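Local coordinates for adenylate kinase (Schistosoma mansoni, PDB 3UMF), which catalyses the reversible transfer of a phosphoryl group between ATP and AMP, yielding two molecules of ADP, at residues A[43-48]-A[202-207]; A[116-121]-A[172-177]; A[125-130]-A[183-188]. One frame throughout, in Å; residues are numbered along the deposited sequence.

Contact 1: residues A[43-48]-A[202-207]; sequences GTQCEK and AIFDKV
Gln45 and Phe204, with CA atoms 6.4 Å apart, mark the nearest backbone approach of two helical segments whose axes come within 10.4 Å and cross at -55°. The intervening layer is built by Gln45 and Lys48 on one helix, Ile203 and Phe204 on the other. Gln45 bends at chi2 (-61°), which brings its amide across Ile203 at about a right angle; Gln45 CD sits 3.5 Å from Ile203 CG2. Its OE1 reaches the backbone of the next residue, 3.3 Å from Phe204 CA, and lies at the edge of the Phe204 ring near the ring plane. That oxygen makes no hydrogen bond to Phe204 N because the angle is poor. The other end of the amide is satisfied: Gln45 NE2 is hydrogen-bonded to Val200 O near the start of the second helix, which fixes the rotation of the group.

Lys48 covers one face of the phenyl ring. Lys48 CB makes a CH-pi contact 4.0 Å from the Phe204 ring centroid, and the chain then bends at chi2 and chi3, carrying Lys48 NZ to 4.5 Å from that centroid, 35° off the ring normal, an off-centre cation-pi pair.

Gly43 and Thr44 close the glycine-rich GGPGSGKGT P-loop motif, so helix 42-53 is the one that follows the P-loop. Beneath the pair runs the parallel sheet: Gln45, Ile203 and Val207 rest on Phe139 of strand 135-140, Ile203 and Val207 also on Ile194 of edge strand 191-195, while Phe204 extends along helix 42-53 to Leu49 and Lys52.

Contact 2: residues A[116-121]-A[172-177]; sequences YPRELD and RTFNEL
The Arg118 guanidinium and the Phe174 ring meet face to edge: ring atom CE1 lies over one face of the guanidinium, while the guanidinium stands at the rim of the phenyl, with Arg118 CZ in the ring plane. The planes are 62° apart and the two side chains cross at about a right angle. Arg118 NH2 comes to 3.3 Å of Phe174 CD1, and Arg118 NH1 to 3.5 Å of Phe174 CE1, so the two nitrogens straddle one edge of the ring. A bend at chi3 (64°) after a straight chi2 turns the guanidinium onto that edge. Leu177 CD2 approaches the guanidinium obliquely, 4.2 Å from Arg118 NH2. A third flat group, the Tyr116 ring, carries Pro117 CB over one face, offset toward its rim; the peptide bond between the two is cis.

Aliphatic packing continues the contact toward helix 120-129. Leu177 CD1 lies 4.0 Å from Glu119 CG, and the glutamate, at the N-cap position of that helix, runs extended past the methyl. The turn leading into the helix is held by Gln122 OE1, which accepts a hydrogen bond from Arg118 N and a weak one from Glu119 N.

Residues 116-118 belong to the DGYPR signature of adenylate kinases, whose arginine lines the AMP site in relatives. No hydrogen bond or salt bridge crosses between the segments, and the cation meets the ring's C-H rim, not its pi face. The contact therefore rests on van der Waals packing, without a charge-to-pi-face attraction between these two groups.

Contact 3: residues A[125-130]-A[183-188]; sequences KFEKEV and EHYKQQ
Hydrogen bonding carries this contact, for Glu127 and Tyr185 reach each other from opposite directions although their CA atoms, the nearest pair across the segments, are 11.7 Å apart. Tyr185 OH donates to Glu127 OE1 at 2.7 Å, approaching from above the carboxylate plane, 72° out of it. The extended glutamate (chi2 -178°) spans the distance and brings its carboxylate to the edge of the tyrosine ring, the two planes 55° apart. A water modelled 2.5 Å from Glu127 OE1, a distance short enough to be doubtful in detail, also lies 2.8 Å from His184 NE2 and would bridge the helices. Glu127 OE2 is taken by Cys133 N, so both carboxylate oxygens are engaged, consistent with an ionised acid.

In the Rossmann-like sheet of the adenylate kinase core, helix 120-129 belongs to the connection from strand 110-114 to strand 135-140, and helix 179-186 precedes edge strand 191-195; the bond therefore ties together two successive connections on the sheet.

Ring packing backs the tyrosine from its own helix. His184 CD2 sits over the centre of one Tyr185 face, 3.7 Å above its plane, while Tyr185 also touches Val191 and Cys133. Helix 120-129 is placed in turn by Phe126, whose ring meets Phe33 edge-to-face and reaches Met101 of helix 90-104.

Contacts 2 and 3 adjoin, their centres 14 Å apart: both draw on helix 120-129, and their other halves lie on the consecutive helices 161-177 and 179-186. Leu120 CD1 packs 3.5 Å from His184 CG, and Tyr116 CE2 lies 4.0 Å from Phe126 CD2. Contact 1 stands apart, its centre 21 Å from that of contact 2 and 23 Å from that of contact 3, with nearest atoms about 9 Å and 14 Å away. It is related to contact 2 through the presumed active site: Gly43 CA, at the end of the P-loop, is 13.2 Å from Arg118 CZ, consistent with phosphate-binding and AMP-side elements facing a common cleft.

Contact 1: residues A[43-48]-A[202-207]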
loop_
_atom_site.group_PDB
_atom_site.type_symbol
_atom_site.label_atom_id
_atom_site.label_comp_id
_atom_site.label_asym_id
_atom_site.label_seq_id
_atom_site.Cartn_x
_atom_site.Cartn_y
_atom_site.Cartn_z
ATOM N N GLY A 43 6.723 -1.410 -5.912
ATOM C CA GLY A 43 7.311 -2.582 -5.290
ATOM C C GLY A 43 8.792 -2.394 -5.028
ATOM O O GLY A 43 9.275 -2.664 -3.926
ATOM N N THR A 44 9.512 -1.928 -6.044
ATOM C CA THR A 44 10.942 -1.687 -5.926
ATOM C C THR A 44 11.231 -0.626 -4.865
ATOM O O THR A 44 12.116 -0.799 -4.029
ATOM C CB THR A 44 11.543 -1.249 -7.280
ATOM O OG1 THR A 44 11.349 -2.288 -8.248
ATOM C CG2 THR A 44 13.028 -0.963 -7.143
ATOM N N GLN A 45 10.466 0.458 -4.890
ATOM C CA GLN A 45 10.659 1.556 -3.946
ATOM C C GLN A 45 10.439 1.122 -2.495
ATOM O O GLN A 45 11.203 1.507 -1.611
ATOM C CB GLN A 45 9.752 2.734 -4.313
ATOM C CG GLN A 45 10.053 3.329 -5.687
ATOM C CD GLN A 45 11.463 3.880 -5.782
ATOM O OE1 GLN A 45 11.985 4.442 -4.820
ATOM N NE2 GLN A 45 12.089 3.720 -6.946
ATOM N N CYS A 46 9.411 0.310 -2.256
ATOM C CA CYS A 46 9.145 -0.208 -0.914
ATOM C C CYS A 46 10.289 -1.076 -0.394
ATOM O O CYS A 46 10.639 -1.009 0.785
ATOM C CB CYS A 46 7.835 -1.002 -0.879
ATOM S SG CYS A 46 6.331 0.002 -0.940
ATOM N N GLU A 47 10.864 -1.893 -1.270
ATOM C CA GLU A 47 11.993 -2.742 -0.898
ATOM C C GLU A 47 13.185 -1.896 -0.482
ATOM O O GLU A 47 13.854 -2.191 0.506
ATOM C CB GLU A 47 12.397 -3.643 -2.068
ATOM C CG GLU A 47 11.405 -4.741 -2.385
ATOM C CD GLU A 47 11.769 -5.495 -3.649
ATOM O OE1 GLU A 47 12.831 -5.194 -4.237
ATOM O OE2 GLU A 47 10.993 -6.384 -4.059
ATOM N N LYS A 48 13.441 -0.840 -1.246
ATOM C CA LYS A 48 14.583 0.025 -0.988
ATOM C C LYS A 48 14.392 0.834 0.291
ATOM O O LYS A 48 15.349 1.072 1.025
ATOM C CB LYS A 48 14.847 0.933 -2.193
ATOM C CG LYS A 48 14.982 0.161 -3.500
ATOM C CD LYS A 48 16.149 0.648 -4.331
ATOM C CE LYS A 48 15.970 2.089 -4.750
ATOM N NZ LYS A 48 17.226 2.624 -5.336
ATOM N N ALA A 202 16.310 8.193 -9.044
ATOM C CA ALA A 202 15.769 9.545 -8.940
ATOM C C ALA A 202 14.486 9.558 -8.116
ATOM O O ALA A 202 14.247 10.475 -7.326
ATOM C CB ALA A 202 15.517 10.128 -10.326
ATOM N N ILE A 203 13.662 8.534 -8.307
ATOM C CA ILE A 203 12.433 8.387 -7.537
ATOM C C ILE A 203 12.747 8.164 -6.058
ATOM O O ILE A 203 12.124 8.770 -5.186
ATOM C CB ILE A 203 11.581 7.212 -8.069
ATOM C CG1 ILE A 203 11.045 7.532 -9.469
ATOM C CG2 ILE A 203 10.423 6.915 -7.132
ATOM C CD1 ILE A 203 10.528 6.311 -10.206
ATOM N N PHE A 204 13.726 7.307 -5.780
ATOM C CA PHE A 204 14.077 6.971 -4.405
ATOM C C PHE A 204 14.623 8.183 -3.657
ATOM O O PHE A 204 14.271 8.417 -2.502
ATOM C CB PHE A 204 15.091 5.824 -4.375
ATOM C CG PHE A 204 15.404 5.323 -2.988
ATOM C CD1 PHE A 204 14.417 4.749 -2.205
ATOM C CD2 PHE A 204 16.687 5.419 -2.474
ATOM C CE1 PHE A 204 14.699 4.284 -0.932
ATOM C CE2 PHE A 204 16.976 4.954 -1.198
ATOM C CZ PHE A 204 15.980 4.387 -0.429
ATOM N N ASP A 205 15.482 8.951 -4.322
ATOM C CA ASP A 205 16.034 10.168 -3.730
ATOM C C ASP A 205 14.935 11.186 -3.409
ATOM O O ASP A 205 14.950 11.812 -2.347
ATOM C CB ASP A 205 17.081 10.798 -4.654
ATOM C CG ASP A 205 18.363 9.977 -4.740
ATOM O OD1 ASP A 205 18.630 9.171 -3.822
ATOM O OD2 ASP A 205 19.114 10.151 -5.722
ATOM N N LYS A 206 13.983 11.347 -4.325
ATOM C CA LYS A 206 12.870 12.275 -4.115
ATOM C C LYS A 206 11.972 11.834 -2.958
ATOM O O LYS A 206 11.559 12.659 -2.141
ATOM C CB LYS A 206 12.047 12.437 -5.397
ATOM C CG LYS A 206 10.905 13.442 -5.289
ATOM C CD LYS A 206 11.408 14.826 -4.895
ATOM C CE LYS A 206 10.298 15.869 -5.001
ATOM N NZ LYS A 206 10.725 17.203 -4.494
ATOM N N VAL A 207 11.680 10.537 -2.889
ATOM C CA VAL A 207 10.876 9.989 -1.800
ATOM C C VAL A 207 11.507 10.279 -0.443
ATOM O O VAL A 207 10.827 10.700 0.492
ATOM C CB VAL A 207 10.678 8.459 -1.945
ATOM C CG1 VAL A 207 10.073 7.877 -0.682
ATOM C CG2 VAL A 207 9.801 8.151 -3.139
#

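Contact 2: residues A[116-121]-A[172-177]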
loop_
_atom_site.group_PDB
_atom_site.type_symbol
_atom_site.label_atom_id
_atom_site.label_comp_id
_atom_site.label_asym_id
_atom_site.label_seq_id
_atom_site.Cartn_x
_atom_site.Cartn_y
_atom_site.Cartn_z
ATOM N N TYR A 116 -2.231 -0.089 0.276
ATOM C CA TYR A 116 -3.344 0.162 1.188
ATOM C C TYR A 116 -3.310 1.622 1.626
ATOM O O TYR A 116 -2.233 2.170 1.842
ATOM C CB TYR A 116 -3.234 -0.760 2.409
ATOM C CG TYR A 116 -4.463 -0.808 3.295
ATOM C CD1 TYR A 116 -5.403 -1.824 3.157
ATOM C CD2 TYR A 116 -4.677 0.150 4.280
ATOM C CE1 TYR A 116 -6.528 -1.875 3.969
ATOM C CE2 TYR A 116 -5.799 0.105 5.094
ATOM C CZ TYR A 116 -6.719 -0.910 4.934
ATOM O OH TYR A 116 -7.836 -0.958 5.741
ATOM N N PRO A 117 -4.486 2.266 1.740
ATOM C CA PRO A 117 -5.812 1.745 1.398
ATOM C C PRO A 117 -6.150 2.001 -0.066
ATOM O O PRO A 117 -5.753 3.023 -0.621
ATOM C CB PRO A 117 -6.735 2.582 2.281
ATOM C CG PRO A 117 -6.058 3.909 2.340
ATOM C CD PRO A 117 -4.571 3.624 2.310
ATOM N N ARG A 118 -6.887 1.085 -0.683
ATOM C CA ARG A 118 -7.293 1.259 -2.072
ATOM C C ARG A 118 -8.614 2.021 -2.162
ATOM O O ARG A 118 -8.939 2.593 -3.203
ATOM C CB ARG A 118 -7.400 -0.096 -2.774
ATOM C CG ARG A 118 -6.080 -0.859 -2.852
ATOM C CD ARG A 118 -6.261 -2.240 -3.472
ATOM N NE ARG A 118 -6.693 -2.174 -4.866
ATOM C CZ ARG A 118 -5.868 -2.181 -5.910
ATOM N NH1 ARG A 118 -4.557 -2.251 -5.724
ATOM N NH2 ARG A 118 -6.354 -2.119 -7.142
ATOM N N GLU A 119 -9.369 2.026 -1.068
ATOM C CA GLU A 119 -10.659 2.710 -1.021
ATOM C C GLU A 119 -10.804 3.530 0.264
ATOM O O GLU A 119 -10.106 3.283 1.251
ATOM C CB GLU A 119 -11.809 1.707 -1.172
ATOM C CG GLU A 119 -11.784 0.939 -2.492
ATOM C CD GLU A 119 -12.879 -0.107 -2.603
ATOM O OE1 GLU A 119 -14.052 0.223 -2.330
ATOM O OE2 GLU A 119 -12.564 -1.259 -2.974
ATOM N N LEU A 120 -11.714 4.500 0.246
ATOM C CA LEU A 120 -11.850 5.453 1.343
ATOM C C LEU A 120 -12.241 4.804 2.672
ATOM O O LEU A 120 -11.744 5.199 3.729
ATOM C CB LEU A 120 -12.849 6.554 0.973
ATOM C CG LEU A 120 -12.928 7.740 1.936
ATOM C CD1 LEU A 120 -11.535 8.244 2.250
ATOM C CD2 LEU A 120 -13.778 8.854 1.345
ATOM N N ASP A 121 -13.129 3.814 2.620
ATOM C CA ASP A 121 -13.576 3.135 3.832
ATOM C C ASP A 121 -12.417 2.435 4.534
ATOM O O ASP A 121 -12.346 2.417 5.761
ATOM C CB ASP A 121 -14.712 2.150 3.525
ATOM C CG ASP A 121 -14.340 1.134 2.456
ATOM O OD1 ASP A 121 -13.245 1.246 1.866
ATOM O OD2 ASP A 121 -15.153 0.222 2.198
ATOM N N ARG A 172 -6.633 2.149 -15.671
ATOM C CA ARG A 172 -7.726 3.110 -15.596
ATOM C C ARG A 172 -8.675 2.771 -14.456
ATOM O O ARG A 172 -9.188 3.667 -13.784
ATOM C CB ARG A 172 -8.482 3.171 -16.922
ATOM C CG ARG A 172 -7.645 3.671 -18.090
ATOM C CD ARG A 172 -8.470 3.729 -19.369
ATOM N NE ARG A 172 -7.676 4.204 -20.504
ATOM C CZ ARG A 172 -8.097 4.209 -21.764
ATOM N NH1 ARG A 172 -9.311 3.764 -22.063
ATOM N NH2 ARG A 172 -7.303 4.661 -22.724
ATOM N N THR A 173 -8.910 1.477 -14.242
ATOM C CA THR A 173 -9.725 1.029 -13.116
ATOM C C THR A 173 -9.085 1.441 -11.790
ATOM O O THR A 173 -9.760 1.963 -10.908
ATOM C CB THR A 173 -9.956 -0.502 -13.139
ATOM O OG1 THR A 173 -10.845 -0.833 -14.212
ATOM C CG2 THR A 173 -10.570 -0.971 -11.830
ATOM N N PHE A 174 -7.779 1.224 -11.662
ATOM C CA PHE A 174 -7.065 1.601 -10.443
ATOM C C PHE A 174 -7.071 3.116 -10.226
ATOM O O PHE A 174 -7.288 3.586 -9.111
ATOM C CB PHE A 174 -5.626 1.071 -10.462
ATOM C CG PHE A 174 -4.824 1.455 -9.250
ATOM C CD1 PHE A 174 -4.815 0.647 -8.124
ATOM C CD2 PHE A 174 -4.086 2.630 -9.228
ATOM C CE1 PHE A 174 -4.084 1.005 -7.000
ATOM C CE2 PHE A 174 -3.356 2.990 -8.110
ATOM C CZ PHE A 174 -3.353 2.178 -6.994
ATOM N N ASN A 175 -6.819 3.870 -11.294
ATOM C CA ASN A 175 -6.789 5.328 -11.226
ATOM C C ASN A 175 -8.120 5.903 -10.741
ATOM O O ASN A 175 -8.150 6.792 -9.890
ATOM C CB ASN A 175 -6.410 5.913 -12.593
ATOM C CG ASN A 175 -6.377 7.433 -12.596
ATOM O OD1 ASN A 175 -5.393 8.047 -12.181
ATOM N ND2 ASN A 175 -7.453 8.048 -13.085
ATOM N N GLU A 176 -9.219 5.379 -11.276
ATOM C CA GLU A 176 -10.552 5.826 -10.888
ATOM C C GLU A 176 -10.917 5.362 -9.480
ATOM O O GLU A 176 -11.482 6.124 -8.690
ATOM C CB GLU A 176 -11.591 5.306 -11.884
ATOM C CG GLU A 176 -13.019 5.736 -11.580
ATOM C CD GLU A 176 -13.253 7.216 -11.827
ATOM O OE1 GLU A 176 -12.509 7.815 -12.632
ATOM O OE2 GLU A 176 -14.184 7.783 -11.218
ATOM N N LEU A 177 -10.594 4.110 -9.175
ATOM C CA LEU A 177 -10.930 3.520 -7.886
ATOM C C LEU A 177 -10.329 4.303 -6.722
ATOM O O LEU A 177 -10.981 4.496 -5.700
ATOM C CB LEU A 177 -10.441 2.068 -7.835
ATOM C CG LEU A 177 -10.762 1.275 -6.564
ATOM C CD1 LEU A 177 -12.252 0.971 -6.488
ATOM C CD2 LEU A 177 -9.939 -0.006 -6.493
#

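Contact 3: residues A[125-130]-A[183-188]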
loop_
_atom_site.group_PDB
_atom_site.type_symbol
_atom_site.label_atom_id
_atom_site.label_comp_id
_atom_site.label_asym_id
_atom_site.label_seq_id
_atom_site.Cartn_x
_atom_site.Cartn_y
_atom_site.Cartn_z
ATOM N N LYS A 125 -11.501 3.691 8.442
ATOM C CA LYS A 125 -11.642 2.645 9.455
ATOM C C LYS A 125 -10.301 2.240 10.062
ATOM O O LYS A 125 -10.234 1.903 11.240
ATOM C CB LYS A 125 -12.354 1.416 8.883
ATOM C CG LYS A 125 -13.798 1.658 8.483
ATOM C CD LYS A 125 -14.453 0.371 8.013
ATOM C CE LYS A 125 -15.588 0.649 7.043
ATOM N NZ LYS A 125 -16.156 -0.609 6.482
ATOM N N PHE A 126 -9.241 2.267 9.259
ATOM C CA PHE A 126 -7.907 1.946 9.760
ATOM C C PHE A 126 -7.494 2.957 10.814
ATOM O O PHE A 126 -7.048 2.593 11.901
ATOM C CB PHE A 126 -6.874 1.935 8.626
ATOM C CG PHE A 126 -5.473 1.614 9.082
ATOM C CD1 PHE A 126 -4.632 2.609 9.561
ATOM C CD2 PHE A 126 -4.997 0.315 9.031
ATOM C CE1 PHE A 126 -3.346 2.312 9.985
ATOM C CE2 PHE A 126 -3.711 0.013 9.451
ATOM C CZ PHE A 126 -2.886 1.013 9.928
ATOM N N GLU A 127 -7.643 4.234 10.483
ATOM C CA GLU A 127 -7.248 5.306 11.385
ATOM C C GLU A 127 -8.099 5.320 12.655
ATOM O O GLU A 127 -7.639 5.759 13.706
ATOM C CB GLU A 127 -7.304 6.656 10.668
ATOM C CG GLU A 127 -6.412 6.720 9.438
ATOM C CD GLU A 127 -6.431 8.076 8.766
ATOM O OE1 GLU A 127 -7.437 8.395 8.097
ATOM O OE2 GLU A 127 -5.440 8.822 8.904
ATOM N N LYS A 128 -9.330 4.825 12.561
ATOM C CA LYS A 128 -10.205 4.733 13.727
ATOM C C LYS A 128 -9.825 3.546 14.605
ATOM O O LYS A 128 -9.556 3.700 15.796
ATOM C CB LYS A 128 -11.673 4.606 13.300
ATOM C CG LYS A 128 -12.644 4.407 14.463
ATOM C CD LYS A 128 -14.060 4.062 13.995
ATOM C CE LYS A 128 -14.277 2.556 13.901
ATOM N NZ LYS A 128 -14.531 2.106 12.503
ATOM N N GLU A 129 -9.796 2.365 13.997
ATOM C CA GLU A 129 -9.589 1.111 14.714
ATOM C C GLU A 129 -8.133 0.870 15.113
ATOM O O GLU A 129 -7.863 0.157 16.078
ATOM C CB GLU A 129 -10.081 -0.063 13.861
ATOM C CG GLU A 129 -11.543 0.017 13.456
ATOM C CD GLU A 129 -12.450 -0.746 14.397
ATOM O OE1 GLU A 129 -12.462 -0.426 15.603
ATOM O OE2 GLU A 129 -13.149 -1.669 13.929
ATOM N N VAL A 130 -7.193 1.446 14.368
ATOM C CA VAL A 130 -5.774 1.223 14.649
ATOM C C VAL A 130 -5.068 2.508 15.088
ATOM O O VAL A 130 -4.914 2.758 16.282
ATOM C CB VAL A 130 -5.039 0.601 13.438
ATOM C CG1 VAL A 130 -3.692 0.042 13.869
ATOM C CG2 VAL A 130 -5.887 -0.493 12.809
ATOM N N GLU A 183 -7.808 12.041 -2.774
ATOM C CA GLU A 183 -8.315 13.388 -2.523
ATOM C C GLU A 183 -8.567 13.632 -1.033
ATOM O O GLU A 183 -8.298 14.719 -0.525
ATOM C CB GLU A 183 -9.585 13.652 -3.332
ATOM C CG GLU A 183 -10.127 15.065 -3.178
ATOM C CD GLU A 183 -9.135 16.127 -3.623
ATOM O OE1 GLU A 183 -8.435 15.905 -4.634
ATOM O OE2 GLU A 183 -9.052 17.184 -2.960
ATOM N N HIS A 184 -9.072 12.614 -0.340
ATOM C CA HIS A 184 -9.340 12.698 1.095
ATOM C C HIS A 184 -8.090 13.036 1.910
ATOM O O HIS A 184 -8.122 13.905 2.781
ATOM C CB HIS A 184 -9.956 11.390 1.598
ATOM C CG HIS A 184 -10.162 11.345 3.081
ATOM N ND1 HIS A 184 -11.144 12.071 3.719
ATOM C CD2 HIS A 184 -9.513 10.657 4.048
ATOM C CE1 HIS A 184 -11.091 11.833 5.017
ATOM N NE2 HIS A 184 -10.109 10.977 5.245
ATOM N N TYR A 185 -6.986 12.353 1.631
ATOM C CA TYR A 185 -5.755 12.613 2.371
ATOM C C TYR A 185 -4.990 13.821 1.838
ATOM O O TYR A 185 -4.191 14.420 2.557
ATOM C CB TYR A 185 -4.868 11.366 2.419
ATOM C CG TYR A 185 -5.457 10.272 3.273
ATOM C CD1 TYR A 185 -5.402 10.345 4.659
ATOM C CD2 TYR A 185 -6.084 9.177 2.700
ATOM C CE1 TYR A 185 -5.949 9.351 5.449
ATOM C CE2 TYR A 185 -6.633 8.177 3.482
ATOM C CZ TYR A 185 -6.562 8.270 4.854
ATOM O OH TYR A 185 -7.106 7.281 5.638
ATOM N N LYS A 186 -5.237 14.182 0.583
ATOM C CA LYS A 186 -4.618 15.370 0.007
ATOM C C LYS A 186 -5.140 16.634 0.691
ATOM O O LYS A 186 -4.385 17.575 0.930
ATOM C CB LYS A 186 -4.869 15.432 -1.500
ATOM C CG LYS A 186 -3.669 15.892 -2.310
ATOM C CD LYS A 186 -3.979 15.917 -3.803
ATOM C CE LYS A 186 -3.257 14.805 -4.551
ATOM N NZ LYS A 186 -3.594 14.815 -6.004
ATOM N N GLN A 187 -6.431 16.643 1.011
ATOM C CA GLN A 187 -7.047 17.761 1.722
ATOM C C GLN A 187 -6.455 17.954 3.115
ATOM O O GLN A 187 -6.484 19.057 3.659
ATOM C CB GLN A 187 -8.562 17.559 1.823
ATOM C CG GLN A 187 -9.299 17.728 0.507
ATOM C CD GLN A 187 -10.737 17.249 0.575
ATOM O OE1 GLN A 187 -11.269 16.992 1.655
ATOM N NE2 GLN A 187 -11.371 17.120 -0.584
ATOM N N GLN A 188 -5.922 16.878 3.686
ATOM C CA GLN A 188 -5.327 16.934 5.017
ATOM C C GLN A 188 -3.833 17.206 4.935
ATOM O O GLN A 188 -3.139 17.183 5.953
ATOM C CB GLN A 188 -5.551 15.618 5.763
ATOM C CG GLN A 188 -6.996 15.175 5.838
ATOM C CD GLN A 188 -7.150 13.856 6.566
ATOM O OE1 GLN A 188 -6.547 13.642 7.617
ATOM N NE2 GLN A 188 -7.948 12.957 6.003
HETATM O O HOH W 1 -8.796 10.392 7.630
#